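Local coordinates for Fe(2+) transporter FeoB (Methanocaldococcus jannaschii, PDB 2WJI), which probably drives GTP-dependent transport of ferrous iron across the cell membrane, the part described here being its GTP-binding G domain, at residues D90-L94 with L115-A121; I19-L23 with I152-K156; V38-E42 with K53-L57; G49-K53 with I159-K164. All blocks are in the same frame, centred on the assembly; numbering follows the deposited sequence.

How the contacts relate
All four contacts lie in one G domain built on a six-stranded mixed sheet. Along the chain, contact 3 closes before contact 1 opens, and both fall inside the long loop closed by contact 2. Contacts 2 and 4 alternate their segments and share helix 152-162, their centres about 12 Å apart; contacts 3 and 4 share strand 50-56 and Lys53, with centres about 17 Å apart. Phe20 of helix 16-24 joins contact 2 to contact 3, and Ile19 CD1 touches Asn116 CG of contact 1 at 3.9 Å. The base-binding end (contact 1) and the phosphate and magnesium end (contact 3), about 22 Å apart between centres, thus flank the helix packing of contact 2.

Contact 1 of 4, residues D90-L94 with L115-A121; sequences DATAL and LNKMDLA. With GNP (phosphoaminophosphonic acid-guanylate ester), chain C.
Asp90 and Asn116 form a parallel bridge at the C-terminal ends of strands 84-90 and 111-116, and beyond it Ala91 N donates to Asn116 O at 2.9 Å, with an N-H...O angle of 160°. The chain then turns in a type I turn from Asp90 to Ala93. Asp90 OD1 accepts from both Thr92 N and Thr92 OG1, each 2.9 Å away and both on the same face of the carboxylate; the first bond makes an Asx turn, and the pair fixes the rotation of the group. The other oxygen, OD2, reaches Lys117 NZ through a water. The extended Lys117 chain crosses the carboxylate with CD 3.5 Å from Asp90 OD1, lays CG over the guanine face, 3.6 Å from C6, and carries NZ to the ribose O4' and to Asn13 O. With an alanine at Asp90, Thr92 N and OG1 would probably be left without their shared acceptor and Lys117 NZ without its water link to this loop. The Ala91 methyl sits among Leu115 CD1, Met118 SD and Ala121 CB, while Thr92 CG2 abuts Ala121 N at 3.5 Å. Asp119 OD2 accepts from guanine N1 at 2.9 Å, nearly straight at 177°, and OD1 from N2; Asn116 lies beside the base, ND2 3.2 Å from N7, and is hydrogen-bonded to Val14 O and Ala146 N. This is the NKxD guanine-specificity motif of P-loop GTPases.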
loop_
_atom_site.group_PDB
_atom_site.type_symbol
_atom_site.label_atom_id
_atom_site.label_comp_id
_atom_site.label_asym_id
_atom_site.label_seq_id
_atom_site.Cartn_x
_atom_site.Cartn_y
_atom_site.Cartn_z
ATOM N N ASP A 90 7.538 1.095 -5.169
ATOM C CA ASP A 90 8.910 0.597 -5.138
ATOM C C ASP A 90 9.855 1.786 -5.098
ATOM O O ASP A 90 9.857 2.611 -6.010
ATOM C CB ASP A 90 9.173 -0.273 -6.374
ATOM C CG ASP A 90 10.575 -0.895 -6.391
ATOM O OD1 ASP A 90 11.436 -0.524 -5.561
ATOM O OD2 ASP A 90 10.814 -1.764 -7.262
ATOM N N ALA A 91 10.648 1.883 -4.030
ATOM C CA ALA A 91 11.589 2.990 -3.867
ATOM C C ALA A 91 12.591 3.076 -5.013
ATOM O O ALA A 91 13.145 4.143 -5.265
ATOM C CB ALA A 91 12.325 2.881 -2.547
ATOM N N THR A 92 12.831 1.959 -5.695
ATOM C CA THR A 92 13.811 1.948 -6.790
ATOM C C THR A 92 13.206 2.189 -8.176
ATOM O O THR A 92 13.910 2.123 -9.186
ATOM C CB THR A 92 14.646 0.644 -6.828
ATOM O OG1 THR A 92 13.802 -0.460 -7.181
ATOM C CG2 THR A 92 15.308 0.395 -5.477
ATOM N N ALA A 93 11.902 2.453 -8.230
ATOM C CA ALA A 93 11.255 2.772 -9.501
ATOM C C ALA A 93 10.142 3.784 -9.279
ATOM O O ALA A 93 8.984 3.542 -9.624
ATOM C CB ALA A 93 10.711 1.510 -10.168
ATOM N N LEU A 94 10.501 4.930 -8.717
ATOM C CA LEU A 94 9.501 5.883 -8.245
ATOM C C LEU A 94 8.660 6.462 -9.381
ATOM O O LEU A 94 7.433 6.456 -9.300
ATOM C CB LEU A 94 10.164 7.004 -7.451
ATOM C CG LEU A 94 9.531 7.256 -6.087
ATOM C CD1 LEU A 94 9.402 5.932 -5.351
ATOM C CD2 LEU A 94 10.357 8.249 -5.287
ATOM N N LEU A 115 6.405 3.161 1.009
ATOM C CA LEU A 115 7.568 3.210 0.138
ATOM C C LEU A 115 8.474 2.032 0.465
ATOM O O LEU A 115 9.279 2.081 1.406
ATOM C CB LEU A 115 8.289 4.540 0.349
ATOM C CG LEU A 115 9.502 4.900 -0.503
ATOM C CD1 LEU A 115 9.118 5.088 -1.961
ATOM C CD2 LEU A 115 10.129 6.163 0.054
ATOM N N ASN A 116 8.304 0.964 -0.305
ATOM C CA ASN A 116 8.932 -0.316 -0.042
ATOM C C ASN A 116 10.293 -0.487 -0.720
ATOM O O ASN A 116 10.691 0.314 -1.567
ATOM C CB ASN A 116 7.985 -1.441 -0.465
ATOM C CG ASN A 116 8.309 -2.758 0.211
ATOM O OD1 ASN A 116 8.827 -2.779 1.324
ATOM N ND2 ASN A 116 7.988 -3.866 -0.451
ATOM N N LYS A 117 11.000 -1.541 -0.324
ATOM C CA LYS A 117 12.297 -1.888 -0.885
ATOM C C LYS A 117 13.354 -0.822 -0.602
ATOM O O LYS A 117 14.233 -0.576 -1.427
ATOM C CB LYS A 117 12.180 -2.172 -2.390
ATOM C CG LYS A 117 11.128 -3.229 -2.722
ATOM C CD LYS A 117 11.236 -3.698 -4.178
ATOM C CE LYS A 117 10.254 -4.830 -4.445
ATOM N NZ LYS A 117 10.462 -5.469 -5.778
ATOM N N MET A 118 13.274 -0.200 0.573
ATOM C CA MET A 118 14.240 0.834 0.935
ATOM C C MET A 118 15.629 0.236 1.051
ATOM O O MET A 118 16.630 0.916 0.818
ATOM C CB MET A 118 13.853 1.529 2.247
ATOM C CG MET A 118 12.629 2.432 2.148
ATOM S SD MET A 118 12.915 3.953 1.213
ATOM C CE MET A 118 13.986 4.844 2.344
ATOM N N ASP A 119 15.698 -1.039 1.413
ATOM C CA ASP A 119 16.984 -1.721 1.509
ATOM C C ASP A 119 17.635 -1.858 0.119
ATOM O O ASP A 119 18.855 -1.735 -0.023
ATOM C CB ASP A 119 16.821 -3.098 2.154
ATOM C CG ASP A 119 15.933 -4.026 1.332
ATOM O OD1 ASP A 119 16.386 -5.136 0.978
ATOM O OD2 ASP A 119 14.784 -3.647 1.029
ATOM N N LEU A 120 16.820 -2.113 -0.899
ATOM C CA LEU A 120 17.330 -2.195 -2.267
ATOM C C LEU A 120 17.854 -0.829 -2.705
ATOM O O LEU A 120 18.961 -0.720 -3.232
ATOM C CB LEU A 120 16.254 -2.714 -3.230
ATOM C CG LEU A 120 16.722 -3.154 -4.623
ATOM C CD1 LEU A 120 17.856 -4.167 -4.508
ATOM C CD2 LEU A 120 15.561 -3.726 -5.444
ATOM N N ALA A 121 17.064 0.215 -2.471
ATOM C CA ALA A 121 17.493 1.570 -2.794
ATOM C C ALA A 121 18.837 1.883 -2.147
ATOM O O ALA A 121 19.760 2.370 -2.803
ATOM C CB ALA A 121 16.447 2.579 -2.358
HETATM P PG GNP C . 2.231 -9.132 -7.672
HETATM O O1G GNP C . 1.085 -9.585 -6.825
HETATM O O2G GNP C . 1.951 -7.850 -8.434
HETATM O O3G GNP C . 2.468 -10.335 -8.552
HETATM N N3B GNP C . 3.545 -8.912 -6.778
HETATM P PB GNP C . 3.634 -8.305 -5.298
HETATM O O1B GNP C . 3.387 -6.850 -5.348
HETATM O O2B GNP C . 2.736 -9.070 -4.433
HETATM O O3A GNP C . 5.068 -8.502 -4.780
HETATM P PA GNP C . 5.569 -9.566 -3.773
HETATM O O1A GNP C . 5.271 -9.106 -2.392
HETATM O O2A GNP C . 5.107 -10.927 -4.128
HETATM O "O5'" GNP C . 7.128 -9.542 -3.920
HETATM C "C5'" GNP C . 7.711 -9.256 -5.185
HETATM C "C4'" GNP C . 9.217 -9.416 -5.102
HETATM O "O4'" GNP C . 9.819 -8.273 -4.438
HETATM C "C3'" GNP C . 9.685 -10.649 -4.336
HETATM O "O3'" GNP C . 10.888 -11.136 -4.917
HETATM C "C2'" GNP C . 9.969 -10.084 -2.959
HETATM O "O2'" GNP C . 10.946 -10.836 -2.272
HETATM C "C1'" GNP C . 10.552 -8.729 -3.329
HETATM N N9 GNP C . 10.443 -7.789 -2.226
HETATM C C8 GNP C . 9.320 -7.526 -1.476
HETATM N N7 GNP C . 9.533 -6.642 -0.539
HETATM C C5 GNP C . 10.882 -6.311 -0.669
HETATM C C6 GNP C . 11.685 -5.407 0.069
HETATM O O6 GNP C . 11.354 -4.692 1.029
HETATM N N1 GNP C . 13.004 -5.374 -0.391
HETATM C C2 GNP C . 13.489 -6.125 -1.439
HETATM N N2 GNP C . 14.790 -5.961 -1.740
HETATM N N3 GNP C . 12.743 -6.973 -2.141
HETATM C C4 GNP C . 11.457 -7.016 -1.702
HETATM O O HOH W 1 11.953 -4.333 -7.495
#

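Contact 2 of 4, residues I19-L23 with I152-K156; sequences IFNAL and IEELK. Unlike the reference sequence in segment 152-156: Glu154 (reference Asp).
Ala22 and Leu23 of helix 16-24, which follows the P-loop of this GTPase fold, meet Ile152 and Lys156 of the last helix of the G-domain construct, 152-162. The short helical segments cross at -81° with their axes 10.8 Å apart, so the interface is a small patch filled by side chains. Three orientations define it. Ile152 lays its CD1 beside the Ala22 methyl, 3.7 Å from CB, where the small residue lets the branched one approach the helix. Leu23 and Lys156 instead slide past each other in opposite directions: the lysine, extended beyond CG, passes Leu23 CD2 with its CG at 3.6 Å and brings its CE to 3.8 Å from Leu23 O, so its methylenes make the closest approaches. Both residues also pack on Phe45 of strand 42-47, and Lys156 on Tyr47 as well. A serine in place of Lys156 would probably leave Leu23 CD2 without the aliphatic chain laid along it, opening a gap between the two helices and strand 42-47. At the deeper end Ile19 and Leu155 cross at about a right angle. There Leu155 holds CG anti to its own N (chi1 -177°), which lets CD2, one of its two delta branches, reach toward helix 16-24. Ile19 also rests on Ala146 of the guanine-binding loop, and Ile19 CG2 lies 3.9 Å from Leu155 CD2.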
loop_
_atom_site.group_PDB
_atom_site.type_symbol
_atom_site.label_atom_id
_atom_site.label_comp_id
_atom_site.label_asym_id
_atom_site.label_seq_id
_atom_site.Cartn_x
_atom_site.Cartn_y
_atom_site.Cartn_z
ATOM N N ILE A 19 3.920 -7.423 2.147
ATOM C CA ILE A 19 3.352 -6.527 3.143
ATOM C C ILE A 19 2.043 -7.073 3.716
ATOM O O ILE A 19 1.817 -6.992 4.919
ATOM C CB ILE A 19 3.188 -5.101 2.580
ATOM C CG1 ILE A 19 4.568 -4.447 2.475
ATOM C CG2 ILE A 19 2.239 -4.277 3.450
ATOM C CD1 ILE A 19 4.633 -3.251 1.545
ATOM N N PHE A 20 1.198 -7.653 2.865
ATOM C CA PHE A 20 -0.038 -8.275 3.331
ATOM C C PHE A 20 0.240 -9.360 4.381
ATOM O O PHE A 20 -0.352 -9.336 5.462
ATOM C CB PHE A 20 -0.844 -8.843 2.156
ATOM C CG PHE A 20 -2.157 -9.452 2.552
ATOM C CD1 PHE A 20 -3.294 -8.664 2.683
ATOM C CD2 PHE A 20 -2.264 -10.815 2.779
ATOM C CE1 PHE A 20 -4.508 -9.228 3.038
ATOM C CE2 PHE A 20 -3.474 -11.381 3.143
ATOM C CZ PHE A 20 -4.599 -10.585 3.268
ATOM N N ASN A 21 1.139 -10.299 4.078
ATOM C CA ASN A 21 1.535 -11.310 5.069
ATOM C C ASN A 21 2.086 -10.693 6.346
ATOM O O ASN A 21 1.728 -11.099 7.448
ATOM C CB ASN A 21 2.593 -12.272 4.509
ATOM C CG ASN A 21 3.394 -12.970 5.622
ATOM O OD1 ASN A 21 4.535 -12.597 5.913
ATOM N ND2 ASN A 21 2.790 -13.971 6.255
ATOM N N ALA A 22 2.971 -9.715 6.195
ATOM C CA ALA A 22 3.584 -9.055 7.337
ATOM C C ALA A 22 2.565 -8.387 8.263
ATOM O O ALA A 22 2.704 -8.435 9.487
ATOM C CB ALA A 22 4.627 -8.041 6.870
ATOM N N LEU A 23 1.549 -7.763 7.678
ATOM C CA LEU A 23 0.531 -7.056 8.463
ATOM C C LEU A 23 -0.443 -8.010 9.136
ATOM O O LEU A 23 -0.802 -7.827 10.293
ATOM C CB LEU A 23 -0.269 -6.096 7.573
ATOM C CG LEU A 23 0.386 -4.792 7.110
ATOM C CD1 LEU A 23 -0.417 -4.183 5.969
ATOM C CD2 LEU A 23 0.541 -3.815 8.269
ATOM N N ILE A 152 7.238 -2.189 9.552
ATOM C CA ILE A 152 5.874 -2.718 9.541
ATOM C C ILE A 152 5.003 -2.117 10.641
ATOM O O ILE A 152 3.815 -1.842 10.420
ATOM C CB ILE A 152 5.844 -4.248 9.672
ATOM C CG1 ILE A 152 6.626 -4.897 8.529
ATOM C CG2 ILE A 152 4.403 -4.751 9.719
ATOM C CD1 ILE A 152 6.044 -4.637 7.167
ATOM N N GLU A 153 5.582 -1.916 11.822
ATOM C CA GLU A 153 4.830 -1.290 12.906
ATOM C C GLU A 153 4.612 0.183 12.601
ATOM O O GLU A 153 3.585 0.744 12.966
ATOM C CB GLU A 153 5.493 -1.468 14.291
ATOM C CG GLU A 153 4.783 -0.640 15.382
ATOM C CD GLU A 153 5.197 -0.963 16.825
ATOM O OE1 GLU A 153 6.387 -1.243 17.101
ATOM O OE2 GLU A 153 4.312 -0.893 17.702
ATOM N N GLU A 154 5.576 0.814 11.934
ATOM C CA GLU A 154 5.384 2.198 11.507
ATOM C C GLU A 154 4.193 2.285 10.570
ATOM O O GLU A 154 3.375 3.198 10.681
ATOM C CB GLU A 154 6.630 2.766 10.824
ATOM C CG GLU A 154 7.692 3.211 11.810
ATOM C CD GLU A 154 8.319 2.033 12.495
ATOM O OE1 GLU A 154 8.313 1.981 13.744
ATOM O OE2 GLU A 154 8.808 1.143 11.766
ATOM N N LEU A 155 4.094 1.323 9.657
ATOM C CA LEU A 155 2.979 1.275 8.712
ATOM C C LEU A 155 1.659 1.105 9.453
ATOM O O LEU A 155 0.702 1.818 9.165
ATOM C CB LEU A 155 3.159 0.157 7.680
ATOM C CG LEU A 155 2.077 0.047 6.586
ATOM C CD1 LEU A 155 1.849 1.385 5.895
ATOM C CD2 LEU A 155 2.446 -1.028 5.558
ATOM N N LYS A 156 1.603 0.178 10.408
ATOM C CA LYS A 156 0.383 -0.002 11.202
ATOM C C LYS A 156 -0.001 1.289 11.914
ATOM O O LYS A 156 -1.180 1.615 12.060
ATOM C CB LYS A 156 0.545 -1.119 12.229
ATOM C CG LYS A 156 0.554 -2.521 11.642
ATOM C CD LYS A 156 0.827 -3.533 12.747
ATOM C CE LYS A 156 0.625 -4.959 12.271
ATOM N NZ LYS A 156 0.982 -5.925 13.351
#

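Contact 3 of 4, residues V38-E42 with K53-L57; sequences VEKKE and KVVDL
Lys41, Asp56 and Glu42 have the most surface buried where the 38-42 segment joins the end of strand 50-56. The backbone sets their register: Asp56 N donates to Lys41 O at 2.9 Å, and the next residues, Glu42 and Val55, form an antiparallel non-hydrogen-bonded pair with CA atoms 4.7 Å apart. Two CA-H...O contacts fill this site, Val55 CA to Lys41 O and Glu42 CA to Val54 O, both 3.3 Å. Lys41 is folded back on itself, bent at chi2 (-82°) and chi3, which brings CE to 3.5 Å from Asp56 O and lets NZ donate to a water that in turn makes a weak bond to Leu57 O. Glu42 runs alongside Val55, pointing the same way. Asp56 carries its carboxylate toward Glu39; the two groups are nearly perpendicular, with Glu39 OE2 and Asp56 OD2 4.1 Å apart. A water lies 2.8 Å from Glu39 OE2 and 2.6 Å from Asp56 OD2, though it may not donate to both at once. Asp56 also packs against Lys16 and Ser17 of the P-loop and Phe20 of helix 16-24. Glu39 belongs to a nucleotide-binding segment in the first switch region, and Asp56 opens the sequence Asp-Leu-Pro-Gly that fits the G3 motif of GTPases. The bound magnesium ion lies about 4 Å from the nearest side-chain atom of Glu39. With two acidic groups held this close, the nearby magnesium ion, and probably Lys16, would offset part of the negative charge of the carboxylates.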
loop_
_atom_site.group_PDB
_atom_site.type_symbol
_atom_site.label_atom_id
_atom_site.label_comp_id
_atom_site.label_asym_id
_atom_site.label_seq_id
_atom_site.Cartn_x
_atom_site.Cartn_y
_atom_site.Cartn_z
ATOM N N VAL A 38 -2.428 -21.209 -2.150
ATOM C CA VAL A 38 -3.684 -20.534 -2.482
ATOM C C VAL A 38 -3.819 -19.212 -1.734
ATOM O O VAL A 38 -4.527 -19.123 -0.730
ATOM C CB VAL A 38 -4.902 -21.413 -2.152
ATOM C CG1 VAL A 38 -6.162 -20.818 -2.764
ATOM C CG2 VAL A 38 -4.679 -22.834 -2.648
ATOM N N GLU A 39 -3.153 -18.184 -2.248
ATOM C CA GLU A 39 -2.990 -16.927 -1.527
ATOM C C GLU A 39 -4.299 -16.297 -1.061
ATOM O O GLU A 39 -5.221 -16.099 -1.844
ATOM C CB GLU A 39 -2.203 -15.923 -2.372
ATOM C CG GLU A 39 -1.867 -14.653 -1.628
ATOM C CD GLU A 39 -0.977 -13.727 -2.418
ATOM O OE1 GLU A 39 -0.737 -14.000 -3.610
ATOM O OE2 GLU A 39 -0.520 -12.723 -1.842
ATOM N N LYS A 40 -4.370 -15.983 0.229
ATOM C CA LYS A 40 -5.487 -15.214 0.758
ATOM C C LYS A 40 -5.290 -13.738 0.431
ATOM O O LYS A 40 -4.185 -13.207 0.546
ATOM C CB LYS A 40 -5.625 -15.426 2.266
ATOM C CG LYS A 40 -6.121 -16.817 2.633
ATOM C CD LYS A 40 -6.262 -16.992 4.131
ATOM C CE LYS A 40 -6.530 -18.445 4.485
ATOM N NZ LYS A 40 -5.461 -19.355 3.973
ATOM N N LYS A 41 -6.365 -13.085 0.002
ATOM C CA LYS A 41 -6.311 -11.682 -0.384
ATOM C C LYS A 41 -7.072 -10.814 0.619
ATOM O O LYS A 41 -7.137 -9.595 0.471
ATOM C CB LYS A 41 -6.897 -11.499 -1.783
ATOM C CG LYS A 41 -6.454 -12.568 -2.768
ATOM C CD LYS A 41 -5.087 -12.265 -3.360
ATOM C CE LYS A 41 -5.196 -11.247 -4.478
ATOM N NZ LYS A 41 -3.916 -11.101 -5.206
ATOM N N GLU A 42 -7.655 -11.454 1.630
ATOM C CA GLU A 42 -8.331 -10.737 2.707
ATOM C C GLU A 42 -7.851 -11.204 4.071
ATOM O O GLU A 42 -7.619 -12.394 4.283
ATOM C CB GLU A 42 -9.847 -10.892 2.602
ATOM C CG GLU A 42 -10.494 -9.892 1.665
ATOM C CD GLU A 42 -11.982 -10.123 1.492
ATOM O OE1 GLU A 42 -12.356 -11.100 0.805
ATOM O OE2 GLU A 42 -12.778 -9.320 2.029
ATOM N N LYS A 53 -9.304 -4.298 8.612
ATOM C CA LYS A 53 -9.522 -5.331 7.615
ATOM C C LYS A 53 -8.780 -4.951 6.335
ATOM O O LYS A 53 -8.938 -3.847 5.813
ATOM C CB LYS A 53 -11.023 -5.513 7.346
ATOM C CG LYS A 53 -11.823 -5.904 8.589
ATOM C CD LYS A 53 -13.326 -5.726 8.372
ATOM C CE LYS A 53 -14.113 -5.997 9.652
ATOM N NZ LYS A 53 -15.580 -5.847 9.446
ATOM N N VAL A 54 -7.967 -5.874 5.836
ATOM C CA VAL A 54 -7.081 -5.582 4.718
ATOM C C VAL A 54 -7.452 -6.406 3.491
ATOM O O VAL A 54 -7.673 -7.619 3.581
ATOM C CB VAL A 54 -5.612 -5.852 5.082
ATOM C CG1 VAL A 54 -4.685 -5.430 3.942
ATOM C CG2 VAL A 54 -5.234 -5.136 6.381
ATOM N N VAL A 55 -7.525 -5.736 2.345
ATOM C CA VAL A 55 -7.710 -6.416 1.071
ATOM C C VAL A 55 -6.558 -6.071 0.131
ATOM O O VAL A 55 -6.177 -4.902 0.001
ATOM C CB VAL A 55 -9.059 -6.054 0.412
ATOM C CG1 VAL A 55 -9.124 -4.571 0.121
ATOM C CG2 VAL A 55 -9.259 -6.853 -0.863
ATOM N N ASP A 56 -6.007 -7.100 -0.509
ATOM C CA ASP A 56 -4.869 -6.961 -1.403
ATOM C C ASP A 56 -5.420 -6.959 -2.824
ATOM O O ASP A 56 -5.901 -7.985 -3.305
ATOM C CB ASP A 56 -3.918 -8.139 -1.197
ATOM C CG ASP A 56 -2.543 -7.918 -1.827
ATOM O OD1 ASP A 56 -2.329 -6.870 -2.469
ATOM O OD2 ASP A 56 -1.668 -8.804 -1.672
ATOM N N LEU A 57 -5.375 -5.800 -3.475
ATOM C CA LEU A 57 -5.913 -5.651 -4.826
ATOM C C LEU A 57 -4.889 -6.077 -5.867
ATOM O O LEU A 57 -3.668 -5.977 -5.635
ATOM C CB LEU A 57 -6.369 -4.207 -5.082
ATOM C CG LEU A 57 -7.517 -3.679 -4.210
ATOM C CD1 LEU A 57 -7.700 -2.171 -4.392
ATOM C CD2 LEU A 57 -8.823 -4.414 -4.504
HETATM O O HOH W 2 -2.281 -11.064 -0.492
HETATM O O HOH W 3 -2.713 -8.858 -5.393
#

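Contact 4 of 4, residues G49-K53 with I159-K164; sequences GEKFK and ISIAVK
Strand 50-56 of the central sheet is covered by the last helix of the G-domain construct, 152-162, through Phe52 and Glu50, which meet Ile159, Ser160, Val163 and Lys164. The Phe52 ring carries the apolar part. Its CD1 is 3.7 Å from Ile159 CG2 and its CZ 3.6 Å from Ser160 CB, both approaching obliquely, whereas Val163 CG2 comes up at the ring edge, 4.0 Å from CE1. With CG anti to the carbonyl carbon (chi1 -60°), Phe52 aims the ring at the helix, where it also meets the rings of Phe45 and Tyr4 on the two neighbouring strands. At the outer margin Glu50 and Lys164 approach from opposite directions and form a salt bridge: Lys164 NZ donates to Glu50 OE1 at 2.9 Å on its syn lone pair. The same NZ also donates to Ser160 O at 2.9 Å, while Glu50 OE2 is hydrogen-bonded to Tyr4 OH. The ammonium group thus links the Ser160 carbonyl of helix 152-162 to Glu50 of the strand, although Lys164 itself is poorly ordered. Ile159 and Val163 reach further across, to strands 3-9 and 84-90. A final helix of the G domain laid over the sheet is a regular feature of Ras-like P-loop GTPases.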
loop_
_atom_site.group_PDB
_atom_site.type_symbol
_atom_site.label_atom_id
_atom_site.label_comp_id
_atom_site.label_asym_id
_atom_site.label_seq_id
_atom_site.Cartn_x
_atom_site.Cartn_y
_atom_site.Cartn_z
ATOM N N GLY A 49 -6.191 -1.121 19.955
ATOM C CA GLY A 49 -7.587 -1.324 20.282
ATOM C C GLY A 49 -8.548 -1.236 19.105
ATOM O O GLY A 49 -9.753 -1.242 19.308
ATOM N N GLU A 50 -8.035 -1.156 17.881
ATOM C CA GLU A 50 -8.926 -1.099 16.719
ATOM C C GLU A 50 -8.596 -2.170 15.698
ATOM O O GLU A 50 -7.468 -2.658 15.640
ATOM C CB GLU A 50 -8.920 0.293 16.078
ATOM C CG GLU A 50 -9.536 1.383 16.960
ATOM C CD GLU A 50 -9.331 2.786 16.402
ATOM O OE1 GLU A 50 -8.288 3.028 15.768
ATOM O OE2 GLU A 50 -10.210 3.654 16.605
ATOM N N LYS A 51 -9.582 -2.532 14.884
ATOM C CA LYS A 51 -9.396 -3.604 13.928
ATOM C C LYS A 51 -9.315 -3.053 12.508
ATOM O O LYS A 51 -10.076 -2.168 12.134
ATOM C CB LYS A 51 -10.512 -4.642 14.053
ATOM C CG LYS A 51 -10.410 -5.763 13.033
ATOM C CD LYS A 51 -11.699 -6.566 12.946
ATOM C CE LYS A 51 -11.810 -7.572 14.086
ATOM N NZ LYS A 51 -12.796 -8.651 13.776
ATOM N N PHE A 52 -8.368 -3.575 11.734
ATOM C CA PHE A 52 -8.133 -3.116 10.373
ATOM C C PHE A 52 -8.237 -4.289 9.406
ATOM O O PHE A 52 -7.390 -5.182 9.406
ATOM C CB PHE A 52 -6.765 -2.423 10.279
ATOM C CG PHE A 52 -6.641 -1.220 11.177
ATOM C CD1 PHE A 52 -6.795 0.062 10.668
ATOM C CD2 PHE A 52 -6.418 -1.372 12.541
ATOM C CE1 PHE A 52 -6.694 1.175 11.499
ATOM C CE2 PHE A 52 -6.322 -0.262 13.381
ATOM C CZ PHE A 52 -6.460 1.011 12.856
ATOM N N LYS A 53 -9.304 -4.298 8.612
ATOM C CA LYS A 53 -9.522 -5.331 7.615
ATOM C C LYS A 53 -8.780 -4.951 6.335
ATOM O O LYS A 53 -8.938 -3.847 5.813
ATOM C CB LYS A 53 -11.023 -5.513 7.346
ATOM C CG LYS A 53 -11.823 -5.904 8.589
ATOM C CD LYS A 53 -13.326 -5.726 8.372
ATOM C CE LYS A 53 -14.113 -5.997 9.652
ATOM N NZ LYS A 53 -15.580 -5.847 9.446
ATOM N N ILE A 159 -1.188 3.961 9.333
ATOM C CA ILE A 159 -2.550 3.582 8.938
ATOM C C ILE A 159 -3.600 4.033 9.965
ATOM O O ILE A 159 -4.585 4.692 9.627
ATOM C CB ILE A 159 -2.670 2.057 8.712
ATOM C CG1 ILE A 159 -1.935 1.651 7.441
ATOM C CG2 ILE A 159 -4.128 1.630 8.639
ATOM C CD1 ILE A 159 -1.940 0.149 7.178
ATOM N N SER A 160 -3.391 3.691 11.226
ATOM C CA SER A 160 -4.379 4.016 12.256
ATOM C C SER A 160 -4.641 5.521 12.419
ATOM O O SER A 160 -5.686 5.919 12.907
ATOM C CB SER A 160 -3.957 3.422 13.601
ATOM O OG SER A 160 -2.847 4.126 14.106
ATOM N N ILE A 161 -3.670 6.347 12.049
ATOM C CA ILE A 161 -3.842 7.794 12.099
ATOM C C ILE A 161 -4.548 8.265 10.834
ATOM O O ILE A 161 -5.449 9.109 10.891
ATOM C CB ILE A 161 -2.481 8.519 12.223
ATOM C CG1 ILE A 161 -1.925 8.383 13.642
ATOM C CG2 ILE A 161 -2.609 9.990 11.846
ATOM C CD1 ILE A 161 -0.410 8.687 13.754
ATOM N N ALA A 162 -4.150 7.694 9.698
ATOM C CA ALA A 162 -4.696 8.088 8.403
ATOM C C ALA A 162 -6.186 7.788 8.205
ATOM O O ALA A 162 -6.847 8.473 7.425
ATOM C CB ALA A 162 -3.873 7.471 7.264
ATOM N N VAL A 163 -6.719 6.768 8.877
ATOM C CA VAL A 163 -8.133 6.424 8.689
ATOM C C VAL A 163 -9.053 7.442 9.352
ATOM O O VAL A 163 -10.247 7.503 9.056
ATOM C CB VAL A 163 -8.507 5.012 9.216
ATOM C CG1 VAL A 163 -7.975 3.933 8.304
ATOM C CG2 VAL A 163 -8.052 4.825 10.664
ATOM N N LYS A 164 -8.490 8.234 10.258
ATOM C CA LYS A 164 -9.246 9.256 10.960
ATOM C C LYS A 164 -9.147 10.585 10.219
ATOM O O LYS A 164 -9.995 11.465 10.376
ATOM C CB LYS A 164 -8.724 9.385 12.386
ATOM C CG LYS A 164 -8.799 8.077 13.162
ATOM C CD LYS A 164 -7.827 8.050 14.328
ATOM C CE LYS A 164 -8.045 6.819 15.198
ATOM N NZ LYS A 164 -8.100 5.563 14.398
#